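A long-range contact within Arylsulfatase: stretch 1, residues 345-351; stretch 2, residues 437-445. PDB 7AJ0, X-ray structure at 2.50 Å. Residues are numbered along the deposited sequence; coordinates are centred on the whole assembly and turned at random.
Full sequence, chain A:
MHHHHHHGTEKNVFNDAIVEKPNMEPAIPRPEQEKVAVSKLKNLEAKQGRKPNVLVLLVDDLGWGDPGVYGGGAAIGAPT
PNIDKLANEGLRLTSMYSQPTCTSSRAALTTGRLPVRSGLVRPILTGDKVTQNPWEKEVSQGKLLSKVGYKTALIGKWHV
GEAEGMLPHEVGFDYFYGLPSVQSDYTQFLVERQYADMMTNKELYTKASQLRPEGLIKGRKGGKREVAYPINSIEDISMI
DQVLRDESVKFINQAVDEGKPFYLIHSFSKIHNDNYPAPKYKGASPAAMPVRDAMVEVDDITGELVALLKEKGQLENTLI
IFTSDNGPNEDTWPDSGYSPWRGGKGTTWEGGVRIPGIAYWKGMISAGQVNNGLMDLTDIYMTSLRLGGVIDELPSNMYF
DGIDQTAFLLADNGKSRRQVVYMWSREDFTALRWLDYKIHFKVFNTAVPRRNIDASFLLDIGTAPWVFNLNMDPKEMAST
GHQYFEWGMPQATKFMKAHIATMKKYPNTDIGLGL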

# COMPACT_ATOMS: atom_id res chain seq x y z
N LYS A 345 4.44 -9.28 -19.61
CA LYS A 345 5.17 -10.54 -19.72
C LYS A 345 5.51 -11.09 -18.34
O LYS A 345 5.88 -10.35 -17.43
CB LYS A 345 6.45 -10.31 -20.53
CG LYS A 345 7.26 -11.56 -20.81
CD LYS A 345 8.60 -11.17 -21.42
CE LYS A 345 9.36 -12.37 -21.94
NZ LYS A 345 10.67 -11.96 -22.52
N GLY A 346 5.36 -12.40 -18.20
CA GLY A 346 5.65 -13.07 -16.94
C GLY A 346 4.48 -13.19 -16.00
O GLY A 346 4.67 -13.63 -14.86
N THR A 347 3.28 -12.81 -16.42
CA THR A 347 2.09 -12.93 -15.60
C THR A 347 0.93 -13.36 -16.48
O THR A 347 0.95 -13.18 -17.70
CB THR A 347 1.73 -11.62 -14.88
OG1 THR A 347 1.28 -10.66 -15.84
CG2 THR A 347 2.94 -11.07 -14.14
N THR A 348 -0.09 -13.94 -15.85
CA THR A 348 -1.32 -14.30 -16.55
C THR A 348 -2.40 -13.24 -16.41
O THR A 348 -3.59 -13.54 -16.57
CB THR A 348 -1.83 -15.66 -16.05
OG1 THR A 348 -1.80 -15.69 -14.62
CG2 THR A 348 -0.98 -16.78 -16.63
N TRP A 349 -2.02 -12.00 -16.09
CA TRP A 349 -2.89 -10.88 -16.38
C TRP A 349 -3.06 -10.78 -17.90
O TRP A 349 -2.26 -11.32 -18.67
CB TRP A 349 -2.33 -9.58 -15.83
CG TRP A 349 -2.29 -9.51 -14.33
CD1 TRP A 349 -1.18 -9.40 -13.54
CD2 TRP A 349 -3.41 -9.54 -13.44
NE1 TRP A 349 -1.54 -9.36 -12.22
CE2 TRP A 349 -2.91 -9.44 -12.13
CE3 TRP A 349 -4.80 -9.64 -13.62
CZ2 TRP A 349 -3.73 -9.45 -11.01
CZ3 TRP A 349 -5.61 -9.64 -12.51
CH2 TRP A 349 -5.08 -9.55 -11.22
N GLU A 350 -4.10 -10.07 -18.33
CA GLU A 350 -4.33 -9.94 -19.76
C GLU A 350 -3.14 -9.30 -20.46
O GLU A 350 -2.86 -9.63 -21.62
CB GLU A 350 -5.61 -9.13 -20.01
CG GLU A 350 -6.87 -9.86 -19.58
CD GLU A 350 -7.12 -11.10 -20.41
OE1 GLU A 350 -7.27 -10.96 -21.64
OE2 GLU A 350 -7.15 -12.22 -19.84
N GLY A 351 -2.42 -8.41 -19.78
CA GLY A 351 -1.27 -7.78 -20.39
C GLY A 351 -0.21 -8.76 -20.83
O GLY A 351 0.56 -8.49 -21.76
N TYR A 437 -15.39 -13.70 -19.80
CA TYR A 437 -15.14 -13.73 -18.37
C TYR A 437 -13.77 -14.33 -18.10
O TYR A 437 -13.45 -15.42 -18.60
CB TYR A 437 -16.23 -14.52 -17.64
CG TYR A 437 -17.62 -13.98 -17.88
CD1 TYR A 437 -18.15 -12.99 -17.06
CD2 TYR A 437 -18.40 -14.43 -18.94
CE1 TYR A 437 -19.41 -12.48 -17.28
CE2 TYR A 437 -19.66 -13.93 -19.17
CZ TYR A 437 -20.16 -12.95 -18.34
OH TYR A 437 -21.42 -12.44 -18.56
N LYS A 438 -12.97 -13.63 -17.31
CA LYS A 438 -11.63 -14.04 -16.92
C LYS A 438 -11.67 -14.47 -15.46
O LYS A 438 -11.96 -13.66 -14.58
CB LYS A 438 -10.64 -12.90 -17.14
CG LYS A 438 -9.23 -13.15 -16.64
CD LYS A 438 -8.47 -14.10 -17.54
CE LYS A 438 -7.01 -14.17 -17.15
NZ LYS A 438 -6.31 -12.86 -17.29
N ILE A 439 -11.37 -15.75 -15.21
CA ILE A 439 -11.43 -16.32 -13.87
C ILE A 439 -10.01 -16.68 -13.44
O ILE A 439 -9.33 -17.45 -14.13
CB ILE A 439 -12.34 -17.56 -13.82
CG1 ILE A 439 -13.73 -17.23 -14.36
CG2 ILE A 439 -12.46 -18.08 -12.39
CD1 ILE A 439 -13.91 -17.57 -15.82
N HIS A 440 -9.58 -16.13 -12.31
CA HIS A 440 -8.25 -16.37 -11.78
C HIS A 440 -8.33 -17.29 -10.57
O HIS A 440 -9.08 -17.02 -9.62
CB HIS A 440 -7.55 -15.07 -11.37
CG HIS A 440 -7.33 -14.12 -12.50
ND1 HIS A 440 -6.09 -13.92 -13.07
CD2 HIS A 440 -8.18 -13.29 -13.15
CE1 HIS A 440 -6.19 -13.02 -14.03
NE2 HIS A 440 -7.45 -12.62 -14.10
N PHE A 441 -7.56 -18.37 -10.59
CA PHE A 441 -7.39 -19.23 -9.43
C PHE A 441 -6.08 -18.98 -8.71
O PHE A 441 -5.96 -19.32 -7.53
CB PHE A 441 -7.49 -20.70 -9.86
CG PHE A 441 -8.76 -21.02 -10.60
CD1 PHE A 441 -9.91 -21.36 -9.92
CD2 PHE A 441 -8.79 -20.96 -11.99
CE1 PHE A 441 -11.08 -21.64 -10.60
CE2 PHE A 441 -9.96 -21.24 -12.67
CZ PHE A 441 -11.10 -21.58 -11.98
N LYS A 442 -5.10 -18.39 -9.38
CA LYS A 442 -3.88 -17.89 -8.77
C LYS A 442 -3.55 -16.56 -9.42
O LYS A 442 -3.73 -16.38 -10.62
CB LYS A 442 -2.72 -18.88 -8.93
CG LYS A 442 -2.90 -20.15 -8.10
CD LYS A 442 -1.76 -21.14 -8.31
CE LYS A 442 -1.93 -22.37 -7.43
NZ LYS A 442 -0.82 -23.35 -7.62
N VAL A 443 -3.07 -15.61 -8.61
CA VAL A 443 -2.96 -14.22 -9.01
C VAL A 443 -1.52 -13.75 -8.83
O VAL A 443 -0.92 -13.97 -7.77
CB VAL A 443 -3.92 -13.33 -8.20
CG1 VAL A 443 -3.53 -11.86 -8.31
CG2 VAL A 443 -5.35 -13.54 -8.68
N PHE A 444 -0.98 -13.10 -9.85
CA PHE A 444 0.32 -12.45 -9.75
C PHE A 444 0.15 -11.09 -9.08
O PHE A 444 -0.71 -10.30 -9.47
CB PHE A 444 0.95 -12.28 -11.13
CG PHE A 444 1.43 -13.56 -11.74
CD1 PHE A 444 0.57 -14.36 -12.47
CD2 PHE A 444 2.75 -13.96 -11.60
CE1 PHE A 444 1.02 -15.54 -13.04
CE2 PHE A 444 3.20 -15.13 -12.17
CZ PHE A 444 2.33 -15.92 -12.89
N ASN A 445 0.97 -10.82 -8.07
CA ASN A 445 0.93 -9.57 -7.33
C ASN A 445 2.31 -8.94 -7.40
O ASN A 445 3.30 -9.57 -7.01
CB ASN A 445 0.49 -9.81 -5.88
CG ASN A 445 -0.07 -8.56 -5.23
OD1 ASN A 445 -1.10 -8.03 -5.66
ND2 ASN A 445 0.59 -8.10 -4.18
O HOH W 1 -3.55 -15.06 -13.02

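F444 has the largest area covered by the other stretch. It lies in the strand 442-445, and its CA-to-CB bond points toward stretch 1. The backbone of T347 passes over one face of its ring. T347 CA sits 3.8 Å from the ring centroid and 11° off the ring normal, a CH-pi contact. T347 CB also packs over this face, 3.7 Å from F444 CG. T348 OG1 approaches the ring at its edge, 3.2 Å from F444 CE1. G346 O lies 3.4 Å from F444 CE2. G346 has phi/psi of 90/6, where a CB would be jammed against the carbonyl O of the residue before.

W349 comes next. It holds the N-cap position, right before the helix that starts at E350. Its CA-to-CB bond points away from stretch 2, but with chi1 in the m well the indole comes back to it. W349 NE1 donates a weak hydrogen bond to F444 O, at 3.0 Å. The N-H...O angle of 135° is well short of linear. The acceptor lies near the indole plane, at the ring edge. W349 CZ2 packs against V443 CG1 at 3.6 Å. The six-membered ring of W349 also meets the H440 ring obliquely, with planes at 47° and centroids 4.9 Å apart.

The CA-to-CB bond of K438 points toward stretch 1, and the side chain supplies the charged contact. Its NZ donates to T348 O at 2.9 Å. The same NZ forms a salt bridge with E350 OE2 at 2.8 Å. One ammonium group thus ties a loop carbonyl and a helix carboxylate to the strand 437-440. Burial of both side chains shields this pair from bulk solvent.

A water joins the stretches nearby. It lies 2.5 Å from T348 OG1 and 2.8 Å from H440 ND1, and it donates to K442 O at 2.7 Å.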